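Local coordinates for protein Cif (Cell cycle inhibiting factor) (Escherichia coli, PDB 3EFY) that deamidates a glutamine side chain of host NEDD8 through this C-terminal catalytic portion, silencing cullin-RING ubiquitin ligases and arresting the host cell cycle, at residues V59-L64 with Y119-M123; V93-L97 with F137-G141; M49-S54 with K74-R80; K53-V59 with S160-Y166. All blocks are in the same frame, centred on the assembly; numbering follows the deposited sequence.

Contact 1: residues V59-L64 with Y119-M123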
loop_
_atom_site.group_PDB
_atom_site.type_symbol
_atom_site.label_atom_id
_atom_site.label_comp_id
_atom_site.label_asym_id
_atom_site.label_seq_id
_atom_site.Cartn_x
_atom_site.Cartn_y
_atom_site.Cartn_z
ATOM N N VAL A 59 -9.841 7.745 12.965
ATOM C CA VAL A 59 -11.099 8.056 13.573
ATOM C C VAL A 59 -12.284 7.504 12.793
ATOM O O VAL A 59 -12.451 7.812 11.622
ATOM C CB VAL A 59 -11.336 9.595 13.657
ATOM C CG1 VAL A 59 -12.601 9.889 14.464
ATOM C CG2 VAL A 59 -10.062 10.290 14.270
ATOM N N ASN A 60 -13.101 6.728 13.480
ATOM C CA ASN A 60 -14.393 6.231 12.943
ATOM C C ASN A 60 -15.445 7.025 13.706
ATOM O O ASN A 60 -15.695 6.795 14.896
ATOM C CB ASN A 60 -14.480 4.713 13.194
ATOM C CG ASN A 60 -15.079 3.938 12.065
ATOM O OD1 ASN A 60 -15.911 3.036 12.359
ATOM N ND2 ASN A 60 -14.670 4.153 10.801
ATOM N N ASP A 61 -15.957 8.073 13.054
ATOM C CA ASP A 61 -16.861 9.022 13.655
ATOM C C ASP A 61 -18.296 8.670 13.265
ATOM O O ASP A 61 -18.765 9.044 12.216
ATOM C CB ASP A 61 -16.434 10.422 13.178
ATOM C CG ASP A 61 -17.167 11.572 13.814
ATOM O OD1 ASP A 61 -18.292 11.411 14.320
ATOM O OD2 ASP A 61 -16.571 12.702 13.760
ATOM N N GLY A 62 -18.972 7.984 14.200
ATOM C CA GLY A 62 -20.300 7.432 13.951
ATOM C C GLY A 62 -21.333 8.541 13.833
ATOM O O GLY A 62 -22.251 8.469 12.985
ATOM N N ALA A 63 -21.220 9.557 14.681
ATOM C CA ALA A 63 -22.204 10.653 14.695
ATOM C C ALA A 63 -22.138 11.515 13.429
ATOM O O ALA A 63 -23.175 11.833 12.788
ATOM C CB ALA A 63 -21.996 11.492 15.943
ATOM N N LEU A 64 -20.919 11.885 13.013
ATOM C CA LEU A 64 -20.721 12.608 11.788
ATOM C C LEU A 64 -20.937 11.716 10.580
ATOM O O LEU A 64 -21.216 12.214 9.486
ATOM C CB LEU A 64 -19.323 13.238 11.743
ATOM C CG LEU A 64 -19.052 14.357 10.732
ATOM C CD1 LEU A 64 -19.922 15.566 10.984
ATOM C CD2 LEU A 64 -17.576 14.753 10.686
ATOM N N TYR A 119 -13.800 18.951 19.597
ATOM C CA TYR A 119 -14.873 18.459 18.709
ATOM C C TYR A 119 -15.356 17.058 19.129
ATOM O O TYR A 119 -16.565 16.800 19.251
ATOM C CB TYR A 119 -14.451 18.519 17.184
ATOM C CG TYR A 119 -15.288 17.626 16.343
ATOM C CD1 TYR A 119 -16.591 17.978 16.007
ATOM C CD2 TYR A 119 -14.849 16.335 16.010
ATOM C CE1 TYR A 119 -17.407 17.117 15.333
ATOM C CE2 TYR A 119 -15.651 15.471 15.307
ATOM C CZ TYR A 119 -16.932 15.863 14.968
ATOM O OH TYR A 119 -17.773 15.019 14.325
ATOM N N PHE A 120 -14.429 16.114 19.368
ATOM C CA PHE A 120 -14.828 14.770 19.783
ATOM C C PHE A 120 -15.691 14.845 21.045
ATOM O O PHE A 120 -16.738 14.180 21.172
ATOM C CB PHE A 120 -13.610 13.875 20.119
ATOM C CG PHE A 120 -12.657 13.610 18.978
ATOM C CD1 PHE A 120 -13.051 13.553 17.678
ATOM C CD2 PHE A 120 -11.327 13.354 19.263
ATOM C CE1 PHE A 120 -12.148 13.324 16.695
ATOM C CE2 PHE A 120 -10.443 13.090 18.306
ATOM C CZ PHE A 120 -10.820 13.075 17.011
ATOM N N SER A 121 -15.240 15.669 21.983
ATOM C CA SER A 121 -15.940 15.805 23.251
ATOM C C SER A 121 -17.361 16.358 23.057
ATOM O O SER A 121 -18.317 15.805 23.571
ATOM C CB SER A 121 -15.146 16.684 24.213
ATOM O OG SER A 121 -15.824 16.678 25.458
ATOM N N CYS A 122 -17.484 17.420 22.283
ATOM C CA CYS A 122 -18.805 18.004 21.983
ATOM C C CYS A 122 -19.730 17.023 21.264
ATOM O O CYS A 122 -20.862 16.822 21.680
ATOM C CB CYS A 122 -18.657 19.265 21.140
ATOM S SG CYS A 122 -17.893 20.633 22.002
ATOM N N MET A 123 -19.253 16.383 20.193
ATOM C CA MET A 123 -20.079 15.451 19.440
ATOM C C MET A 123 -20.497 14.247 20.283
ATOM O O MET A 123 -21.621 13.754 20.172
ATOM C CB MET A 123 -19.352 15.023 18.156
ATOM C CG MET A 123 -20.068 14.098 17.241
ATOM S SD MET A 123 -21.509 14.934 16.475
ATOM C CE MET A 123 -20.863 16.566 16.406
#
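A helix packs here against the end of a strand and the turn after it: helix 113-124, through residues 119-123, covers the exit of strand 54-61 in a buried interface of about 258 Å². The short strand and helix segments run 28° apart with axes 11.8 Å from each other, a gap that large side chains must bridge. Tyr-119 does so with its phenol, whose OH donates to Asp-61 OD2 at 2.7 Å; Tyr-68 OH is a second hydrogen-bond partner of that oxygen, so the buried carboxylate is not left without polar company. Asp-61 OD1 accepts from the backbone N of Leu-64 at 3.0 Å, an Asx motif at the end of the strand; the same aspartate thus serves the turn with OD1 and the helix with OD2. Val-59 CG2 meets Phe-120 CZ at 4.0 Å, and the small Ala-63 lets Met-123 come in close, Ala-63 CB to Met-123 CG 3.5 Å, where the flexible thioether chain can fit the turn. Leu-64 CB lies 3.5 Å from Tyr-119 OH, and its side chain is also about 4 Å from that of His-66, a residue assigned to the active site of this papain-like (clan CA) deamidase.

Contact 2: residues V93-L97 with F137-G141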
loop_
_atom_site.group_PDB
_atom_site.type_symbol
_atom_site.label_atom_id
_atom_site.label_comp_id
_atom_site.label_asym_id
_atom_site.label_seq_id
_atom_site.Cartn_x
_atom_site.Cartn_y
_atom_site.Cartn_z
ATOM N N VAL A 93 -23.346 14.296 6.459
ATOM C CA VAL A 93 -23.335 15.683 6.965
ATOM C C VAL A 93 -22.489 16.599 6.110
ATOM O O VAL A 93 -22.876 17.725 5.750
ATOM C CB VAL A 93 -22.848 15.774 8.447
ATOM C CG1 VAL A 93 -22.764 17.216 8.926
ATOM C CG2 VAL A 93 -23.776 14.947 9.382
ATOM N N THR A 94 -21.280 16.139 5.788
ATOM C CA THR A 94 -20.325 16.910 5.038
ATOM C C THR A 94 -20.465 16.618 3.547
ATOM O O THR A 94 -20.928 15.548 3.136
ATOM C CB THR A 94 -18.898 16.527 5.568
ATOM O OG1 THR A 94 -18.905 15.113 5.836
ATOM C CG2 THR A 94 -18.597 17.255 6.816
ATOM N N ARG A 95 -20.055 17.561 2.717
ATOM C CA ARG A 95 -20.165 17.412 1.288
ATOM C C ARG A 95 -19.053 16.599 0.646
ATOM O O ARG A 95 -18.011 16.303 1.296
ATOM C CB ARG A 95 -20.257 18.793 0.644
ATOM C CG ARG A 95 -19.003 19.605 0.734
ATOM C CD ARG A 95 -19.104 20.850 -0.118
ATOM N NE ARG A 95 -18.352 21.943 0.442
ATOM C CZ ARG A 95 -17.905 22.991 -0.233
ATOM N NH1 ARG A 95 -18.176 23.132 -1.547
ATOM N NH2 ARG A 95 -17.224 23.933 0.411
ATOM N N LYS A 96 -19.254 16.195 -0.613
ATOM C CA LYS A 96 -18.237 15.446 -1.366
ATOM C C LYS A 96 -16.909 16.175 -1.415
ATOM O O LYS A 96 -16.871 17.380 -1.662
ATOM C CB LYS A 96 -18.647 15.187 -2.841
ATOM C CG LYS A 96 -17.671 14.271 -3.584
ATOM C CD LYS A 96 -18.131 13.817 -4.987
ATOM C CE LYS A 96 -16.980 13.162 -5.778
ATOM N NZ LYS A 96 -16.595 11.828 -5.208
ATOM N N LEU A 97 -15.836 15.423 -1.148
ATOM C CA LEU A 97 -14.469 15.927 -1.096
ATOM C C LEU A 97 -13.457 14.901 -1.584
ATOM O O LEU A 97 -13.310 13.833 -0.978
ATOM C CB LEU A 97 -14.162 16.309 0.347
ATOM C CG LEU A 97 -12.753 16.761 0.709
ATOM C CD1 LEU A 97 -12.424 18.138 0.050
ATOM C CD2 LEU A 97 -12.690 16.923 2.239
ATOM N N PHE A 137 -13.763 20.323 8.871
ATOM C CA PHE A 137 -13.950 19.302 7.842
ATOM C C PHE A 137 -14.281 19.827 6.440
ATOM O O PHE A 137 -14.074 19.119 5.465
ATOM C CB PHE A 137 -15.049 18.315 8.257
ATOM C CG PHE A 137 -14.722 17.514 9.502
ATOM C CD1 PHE A 137 -13.851 16.439 9.420
ATOM C CD2 PHE A 137 -15.290 17.827 10.720
ATOM C CE1 PHE A 137 -13.508 15.724 10.587
ATOM C CE2 PHE A 137 -14.974 17.115 11.850
ATOM C CZ PHE A 137 -14.067 16.066 11.777
ATOM N N ASP A 138 -14.818 21.058 6.355
ATOM C CA ASP A 138 -15.181 21.621 5.044
ATOM C C ASP A 138 -14.008 22.340 4.363
ATOM O O ASP A 138 -13.303 23.122 4.980
ATOM C CB ASP A 138 -16.413 22.518 5.169
ATOM C CG ASP A 138 -16.982 22.879 3.787
ATOM O OD1 ASP A 138 -17.619 22.015 3.148
ATOM O OD2 ASP A 138 -16.640 23.969 3.287
ATOM N N ILE A 139 -13.799 22.089 3.078
ATOM C CA ILE A 139 -12.655 22.614 2.360
ATOM C C ILE A 139 -12.613 24.165 2.361
ATOM O O ILE A 139 -11.542 24.766 2.341
ATOM C CB ILE A 139 -12.571 22.045 0.928
ATOM C CG1 ILE A 139 -11.159 22.238 0.360
ATOM C CG2 ILE A 139 -13.725 22.582 0.057
ATOM C CD1 ILE A 139 -10.834 21.542 -0.940
ATOM N N ASP A 140 -13.799 24.751 2.393
ATOM C CA ASP A 140 -13.970 26.205 2.432
ATOM C C ASP A 140 -14.369 26.739 3.808
ATOM O O ASP A 140 -14.593 27.955 3.981
ATOM C CB ASP A 140 -15.048 26.632 1.407
ATOM C CG ASP A 140 -14.668 26.345 -0.022
ATOM O OD1 ASP A 140 -13.470 26.462 -0.384
ATOM O OD2 ASP A 140 -15.607 26.020 -0.812
ATOM N N GLY A 141 -14.530 25.875 4.796
ATOM C CA GLY A 141 -15.091 26.243 6.076
ATOM C C GLY A 141 -16.510 26.760 6.032
ATOM O O GLY A 141 -16.893 27.599 6.856
HETATM O O HOH W 1 -18.297 19.517 4.082
HETATM O O HOH W 2 -16.016 24.947 -3.026
#
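Arg-95 dominates this meeting of two loops, one leading into helix 99-103 and the other leaving helix 130-137. Its CA-to-CB bond points sideways, but with chi1 at 68° and chi2 in t the chain extends until the guanidinium reaches two aspartates. Asp-138 presents both oxygens in a bidentate salt bridge: Arg-95 NE to Asp-138 OD1 is 2.8 Å and Arg-95 NH2 to Asp-138 OD2 is 2.9 Å. Asp-140, in the m rotamer, receives the same NH2 at its OD2, also at 2.9 Å. The acceptor loop is shaped by a type I turn from Asp-138 to Gly-141, and by an Asx turn, Asp-140 N donating to Asp-138 OD2 at 3.1 Å. Gly-141, last in the type I turn, has a positive phi of 61°, easiest without a side chain. Ile-139, t at both chi angles, lays CG2 over one guanidinium face and brings CD1 to 3.9 Å from Leu-97 CD1. Phe-137 points its CB toward the other loop, 4.0 Å from Thr-94 CG2, and its ring packs edge-to-face with Tyr-68 and Tyr-119, while its carbonyl accepts from Gln-86, an assigned active-site residue. One arginine thus offsets the repulsion between two neighbouring carboxylates, so charge and hydrogen-bond direction both join the two loops.

Contact 3: residues M49-S54 with K74-R80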
loop_
_atom_site.group_PDB
_atom_site.type_symbol
_atom_site.label_atom_id
_atom_site.label_comp_id
_atom_site.label_asym_id
_atom_site.label_seq_id
_atom_site.Cartn_x
_atom_site.Cartn_y
_atom_site.Cartn_z
ATOM N N MET A 49 0.750 11.389 26.210
ATOM C CA MET A 49 1.406 11.108 24.948
ATOM C C MET A 49 2.822 11.660 24.879
ATOM O O MET A 49 3.015 12.848 25.096
ATOM C CB MET A 49 0.601 11.694 23.778
ATOM C CG MET A 49 1.205 11.424 22.457
ATOM S SD MET A 49 0.004 11.789 21.106
ATOM C CE MET A 49 -0.847 10.217 21.088
ATOM N N PRO A 50 3.794 10.805 24.592
ATOM C CA PRO A 50 5.178 11.306 24.485
ATOM C C PRO A 50 5.323 12.409 23.453
ATOM O O PRO A 50 4.736 12.339 22.353
ATOM C CB PRO A 50 5.949 10.079 24.059
ATOM C CG PRO A 50 5.190 8.969 24.670
ATOM C CD PRO A 50 3.760 9.337 24.510
ATOM N N GLU A 51 6.074 13.455 23.805
ATOM C CA GLU A 51 6.388 14.559 22.910
ATOM C C GLU A 51 7.440 14.204 21.862
ATOM O O GLU A 51 7.495 14.822 20.802
ATOM C CB GLU A 51 6.824 15.801 23.724
ATOM C CG GLU A 51 5.767 16.277 24.665
ATOM C CD GLU A 51 6.181 17.506 25.487
ATOM O OE1 GLU A 51 7.388 17.918 25.405
ATOM O OE2 GLU A 51 5.257 18.055 26.129
ATOM N N CYS A 52 8.293 13.209 22.161
ATOM C CA CYS A 52 9.412 12.798 21.347
ATOM C C CYS A 52 9.020 11.720 20.331
ATOM O O CYS A 52 9.888 11.169 19.640
ATOM C CB CYS A 52 10.530 12.214 22.238
ATOM S SG CYS A 52 10.137 10.560 22.943
ATOM N N LYS A 53 7.706 11.429 20.219
ATOM C CA LYS A 53 7.255 10.434 19.236
ATOM C C LYS A 53 6.125 11.051 18.405
ATOM O O LYS A 53 5.457 11.968 18.848
ATOM C CB LYS A 53 6.753 9.209 19.967
ATOM C CG LYS A 53 7.852 8.387 20.743
ATOM C CD LYS A 53 7.172 7.287 21.531
ATOM C CE LYS A 53 8.038 6.571 22.591
ATOM N NZ LYS A 53 7.206 5.554 23.374
ATOM N N SER A 54 5.932 10.498 17.220
ATOM C CA SER A 54 4.839 10.872 16.330
ATOM C C SER A 54 3.797 9.748 16.258
ATOM O O SER A 54 4.136 8.566 16.332
ATOM C CB SER A 54 5.376 11.213 14.964
ATOM O OG SER A 54 6.221 10.229 14.460
ATOM N N LYS A 74 5.840 14.702 16.264
ATOM C CA LYS A 74 6.629 15.080 17.450
ATOM C C LYS A 74 6.359 16.553 17.777
ATOM O O LYS A 74 6.368 17.426 16.903
ATOM C CB LYS A 74 8.116 14.881 17.163
ATOM C CG LYS A 74 8.501 13.444 16.941
ATOM C CD LYS A 74 9.989 13.264 16.720
ATOM C CE LYS A 74 10.315 11.793 16.510
ATOM N NZ LYS A 74 11.775 11.566 16.168
ATOM N N GLY A 75 6.134 16.835 19.044
ATOM C CA GLY A 75 5.942 18.174 19.518
ATOM C C GLY A 75 5.494 18.265 20.958
ATOM O O GLY A 75 5.101 17.289 21.579
ATOM N N GLU A 76 5.600 19.464 21.535
ATOM C CA GLU A 76 5.179 19.672 22.921
ATOM C C GLU A 76 3.667 19.574 23.094
ATOM O O GLU A 76 2.911 19.961 22.188
ATOM C CB GLU A 76 5.726 21.032 23.460
ATOM C CG GLU A 76 7.269 21.036 23.482
ATOM C CD GLU A 76 7.938 22.438 23.608
ATOM O OE1 GLU A 76 7.304 23.375 24.105
ATOM O OE2 GLU A 76 9.123 22.577 23.224
ATOM N N ASN A 77 3.232 19.074 24.244
ATOM C CA ASN A 77 1.814 18.854 24.546
ATOM C C ASN A 77 1.016 20.105 24.865
ATOM O O ASN A 77 -0.214 20.036 24.971
ATOM C CB ASN A 77 1.594 17.814 25.645
ATOM C CG ASN A 77 1.807 16.379 25.151
ATOM O OD1 ASN A 77 2.293 15.500 25.886
ATOM N ND2 ASN A 77 1.448 16.149 23.899
ATOM N N SER A 78 1.689 21.240 24.993
ATOM C CA SER A 78 0.997 22.546 25.006
ATOM C C SER A 78 0.691 23.033 23.608
ATOM O O SER A 78 1.597 23.319 22.840
ATOM C CB SER A 78 1.870 23.577 25.748
ATOM O OG SER A 78 1.942 23.185 27.083
ATOM N N CYS A 79 -0.593 23.134 23.257
ATOM C CA CYS A 79 -1.005 23.526 21.893
ATOM C C CYS A 79 -0.282 22.705 20.812
ATOM O O CYS A 79 0.214 23.237 19.791
ATOM C CB CYS A 79 -0.825 25.030 21.657
ATOM S SG CYS A 79 -1.843 26.049 22.814
ATOM N N ARG A 80 -0.264 21.394 21.030
ATOM C CA ARG A 80 0.376 20.486 20.113
ATOM C C ARG A 80 -0.283 20.532 18.735
ATOM O O ARG A 80 -1.504 20.444 18.665
ATOM C CB ARG A 80 0.285 19.070 20.639
ATOM C CG ARG A 80 1.225 18.144 19.927
ATOM C CD ARG A 80 1.545 16.908 20.702
ATOM N NE ARG A 80 2.434 16.003 19.998
ATOM C CZ ARG A 80 3.021 14.919 20.546
ATOM N NH1 ARG A 80 2.815 14.615 21.818
ATOM N NH2 ARG A 80 3.784 14.154 19.825
HETATM O O HOH W 3 12.716 11.830 18.926
#
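The connection of a beta hairpin, between strands 66-72 and 81-85, lies along the loop that leads from helix 39-47 into strand 54-61, away from the active site. Lys-74 comes first: its extended side chain runs along the other loop past Cys-52, and a water links NZ to Cys-52 O. At Gly-75 the two backbones approach closely, its CA 5.0 Å from that of Glu-51, and Gly-75 N donates to Glu-51 O at 3.0 Å; its phi/psi of 171°/165° is a fully extended conformation open mainly to glycine. Glu-76 touches with its CA, 3.5 Å from Glu-51 CD. The Glu-51 carboxylate then takes the backbone amide of Asn-77, Asn-77 N to Glu-51 OE2 being 2.9 Å. Arg-80 comes last, buried: its side chain is long enough to reach, and its guanidinium has donors enough for, carbonyls of both loops, NH2 also binding Pro-73 O. Met-49 SD lies over one guanidinium face, while Arg-80 NH1 and NH2 both donate to Pro-50 O, at 3.0 and 3.3 Å.

Contact 4: residues K53-V59 with S160-Y166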
loop_
_atom_site.group_PDB
_atom_site.type_symbol
_atom_site.label_atom_id
_atom_site.label_comp_id
_atom_site.label_asym_id
_atom_site.label_seq_id
_atom_site.Cartn_x
_atom_site.Cartn_y
_atom_site.Cartn_z
ATOM N N LYS A 53 7.706 11.429 20.219
ATOM C CA LYS A 53 7.255 10.434 19.236
ATOM C C LYS A 53 6.125 11.051 18.405
ATOM O O LYS A 53 5.457 11.968 18.848
ATOM C CB LYS A 53 6.753 9.209 19.967
ATOM C CG LYS A 53 7.852 8.387 20.743
ATOM C CD LYS A 53 7.172 7.287 21.531
ATOM C CE LYS A 53 8.038 6.571 22.591
ATOM N NZ LYS A 53 7.206 5.554 23.374
ATOM N N SER A 54 5.932 10.498 17.220
ATOM C CA SER A 54 4.839 10.872 16.330
ATOM C C SER A 54 3.797 9.748 16.258
ATOM O O SER A 54 4.136 8.566 16.332
ATOM C CB SER A 54 5.376 11.213 14.964
ATOM O OG SER A 54 6.221 10.229 14.460
ATOM N N PHE A 55 2.533 10.127 16.082
ATOM C CA PHE A 55 1.436 9.147 16.104
ATOM C C PHE A 55 0.437 9.454 15.023
ATOM O O PHE A 55 0.272 10.596 14.608
ATOM C CB PHE A 55 0.671 9.218 17.429
ATOM C CG PHE A 55 1.506 8.845 18.620
ATOM C CD1 PHE A 55 1.506 7.540 19.084
ATOM C CD2 PHE A 55 2.275 9.806 19.268
ATOM C CE1 PHE A 55 2.295 7.174 20.208
ATOM C CE2 PHE A 55 3.049 9.475 20.376
ATOM C CZ PHE A 55 3.057 8.148 20.842
ATOM N N VAL A 56 -0.207 8.400 14.563
ATOM C CA VAL A 56 -1.351 8.545 13.650
ATOM C C VAL A 56 -2.590 7.947 14.305
ATOM O O VAL A 56 -2.525 6.854 14.903
ATOM C CB VAL A 56 -0.993 7.929 12.281
ATOM C CG1 VAL A 56 -0.595 6.426 12.304
ATOM C CG2 VAL A 56 -2.074 8.200 11.337
ATOM N N LEU A 57 -3.697 8.663 14.201
ATOM C CA LEU A 57 -4.957 8.331 14.791
ATOM C C LEU A 57 -6.003 8.145 13.709
ATOM O O LEU A 57 -6.313 9.105 12.945
ATOM C CB LEU A 57 -5.393 9.432 15.744
ATOM C CG LEU A 57 -6.711 9.322 16.455
ATOM C CD1 LEU A 57 -6.669 8.221 17.554
ATOM C CD2 LEU A 57 -7.058 10.679 17.119
ATOM N N ARG A 58 -6.549 6.915 13.630
ATOM C CA ARG A 58 -7.677 6.668 12.715
ATOM C C ARG A 58 -8.977 6.860 13.465
ATOM O O ARG A 58 -9.172 6.276 14.530
ATOM C CB ARG A 58 -7.634 5.251 12.129
ATOM C CG ARG A 58 -8.672 5.084 11.022
ATOM C CD ARG A 58 -8.880 3.621 10.742
ATOM N NE ARG A 58 -9.744 3.375 9.584
ATOM C CZ ARG A 58 -11.062 3.571 9.543
ATOM N NH1 ARG A 58 -11.715 4.058 10.582
ATOM N NH2 ARG A 58 -11.734 3.293 8.426
ATOM N N VAL A 59 -9.841 7.745 12.965
ATOM C CA VAL A 59 -11.099 8.056 13.573
ATOM C C VAL A 59 -12.284 7.504 12.793
ATOM O O VAL A 59 -12.451 7.812 11.622
ATOM C CB VAL A 59 -11.336 9.595 13.657
ATOM C CG1 VAL A 59 -12.601 9.889 14.464
ATOM C CG2 VAL A 59 -10.062 10.290 14.270
ATOM N N SER A 160 -14.953 5.333 17.494
ATOM C CA SER A 160 -13.964 4.245 17.655
ATOM C C SER A 160 -12.655 4.758 17.051
ATOM O O SER A 160 -12.665 5.303 15.947
ATOM C CB SER A 160 -14.405 3.035 16.851
ATOM O OG SER A 160 -13.504 1.949 16.933
ATOM N N PHE A 161 -11.548 4.561 17.755
ATOM C CA PHE A 161 -10.259 5.052 17.330
ATOM C C PHE A 161 -9.258 3.921 17.219
ATOM O O PHE A 161 -9.365 2.895 17.896
ATOM C CB PHE A 161 -9.707 6.035 18.337
ATOM C CG PHE A 161 -10.579 7.244 18.549
ATOM C CD1 PHE A 161 -10.481 8.323 17.676
ATOM C CD2 PHE A 161 -11.464 7.306 19.616
ATOM C CE1 PHE A 161 -11.281 9.460 17.874
ATOM C CE2 PHE A 161 -12.229 8.432 19.837
ATOM C CZ PHE A 161 -12.143 9.505 18.948
ATOM N N GLN A 162 -8.255 4.125 16.367
ATOM C CA GLN A 162 -7.032 3.292 16.371
ATOM C C GLN A 162 -5.846 4.242 16.431
ATOM O O GLN A 162 -5.813 5.254 15.700
ATOM C CB GLN A 162 -6.922 2.419 15.136
ATOM C CG GLN A 162 -8.117 1.461 14.996
ATOM C CD GLN A 162 -8.056 0.611 13.754
ATOM O OE1 GLN A 162 -7.127 0.730 12.936
ATOM N NE2 GLN A 162 -9.033 -0.297 13.610
ATOM N N LEU A 163 -4.900 3.953 17.340
ATOM C CA LEU A 163 -3.776 4.862 17.577
ATOM C C LEU A 163 -2.458 4.089 17.446
ATOM O O LEU A 163 -2.270 3.067 18.149
ATOM C CB LEU A 163 -3.875 5.446 18.954
ATOM C CG LEU A 163 -2.814 6.403 19.440
ATOM C CD1 LEU A 163 -2.711 7.647 18.517
ATOM C CD2 LEU A 163 -3.136 6.802 20.899
ATOM N N PHE A 164 -1.573 4.559 16.607
ATOM C CA PHE A 164 -0.289 3.923 16.378
ATOM C C PHE A 164 0.861 4.929 16.384
ATOM O O PHE A 164 0.741 6.028 15.825
ATOM C CB PHE A 164 -0.239 3.230 15.016
ATOM C CG PHE A 164 -1.120 2.022 14.863
ATOM C CD1 PHE A 164 -2.460 2.160 14.570
ATOM C CD2 PHE A 164 -0.583 0.744 14.903
ATOM C CE1 PHE A 164 -3.267 1.038 14.344
ATOM C CE2 PHE A 164 -1.403 -0.381 14.668
ATOM C CZ PHE A 164 -2.755 -0.197 14.393
ATOM N N GLU A 165 2.031 4.546 16.931
ATOM C CA GLU A 165 3.236 5.301 16.675
ATOM C C GLU A 165 3.718 5.097 15.248
ATOM O O GLU A 165 3.576 3.994 14.707
ATOM C CB GLU A 165 4.322 4.860 17.684
ATOM C CG GLU A 165 5.590 5.686 17.565
ATOM C CD GLU A 165 6.727 5.269 18.509
ATOM O OE1 GLU A 165 6.476 4.441 19.446
ATOM O OE2 GLU A 165 7.860 5.813 18.269
ATOM N N TYR A 166 4.260 6.132 14.607
ATOM C CA TYR A 166 4.892 5.956 13.326
ATOM C C TYR A 166 6.274 6.593 13.289
ATOM O O TYR A 166 6.562 7.462 14.119
ATOM C CB TYR A 166 4.025 6.525 12.204
ATOM C CG TYR A 166 3.958 8.036 12.061
ATOM C CD1 TYR A 166 4.892 8.741 11.274
ATOM C CD2 TYR A 166 2.964 8.767 12.684
ATOM C CE1 TYR A 166 4.810 10.076 11.114
ATOM C CE2 TYR A 166 2.873 10.124 12.527
ATOM C CZ TYR A 166 3.795 10.798 11.731
ATOM O OH TYR A 166 3.734 12.174 11.524
HETATM O O HOH W 4 7.550 3.725 21.760
HETATM O O HOH W 5 7.760 8.120 16.578
#
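Two neighbouring antiparallel strands meet here, 54-61 and 159-166, the latter outermost within this chain in the sheet of this papain-like fold; together the segments bury about 774 Å². Ahead of the strand, Lys-53 NZ is joined to Glu-165 OE1 by a water, two charged ends suited to the solvent-facing margin. Ser-54 is small enough to lie under Tyr-166, its CB 3.9 Å from the ring centroid in a CH-pi contact, and its OG donates to Tyr-166 O at 2.8 Å. Phe-55, on the face covered by helix 39-47, packs CB at 3.9 Å from Leu-163 CD1. Val-56 forms a hydrogen-bonded pair with Phe-164, Val-56 N to Phe-164 O 2.8 Å and Phe-164 N to Val-56 O 3.0 Å; its branched side chain and that of Phe-164 face Met-18 and Leu-22 of helix 10-22. Leu-57 returns to the face of Phe-55, its CD1 3.8 Å from Phe-161 CD1. Arg-58 pairs with Gln-162 in the same hydrogen-bonded way; Arg-58 NE donates to Asn-15 and Gln-162 OE1 accepts from Tyr-29. Val-59 closes the segment, with its CG1 3.7 Å from Phe-161 CE1.

From the N terminus, contact 3 opens first, at 49-54, then contact 4 on the overlapping 53-59 and contact 1 from Val-59. Contact 3 closes at 74-80, joining the entry of strand 54-61 to a hairpin. Contact 2 opens only then, at 93-97, so the two are in series. Contact 1 closes at 119-123 and contact 2 at 137-141; these two cross, and touch where Leu-64 and Tyr-119 meet Phe-137. Both nest within the loop that contact 4 closes at 160-166, whereas contact 3 crosses contacts 1 and 4. Strand 54-61 is tied to hairpin, outermost strand and helix 113-124; contact 2 joins the loop before helix 99-103 to the one after helix 130-137.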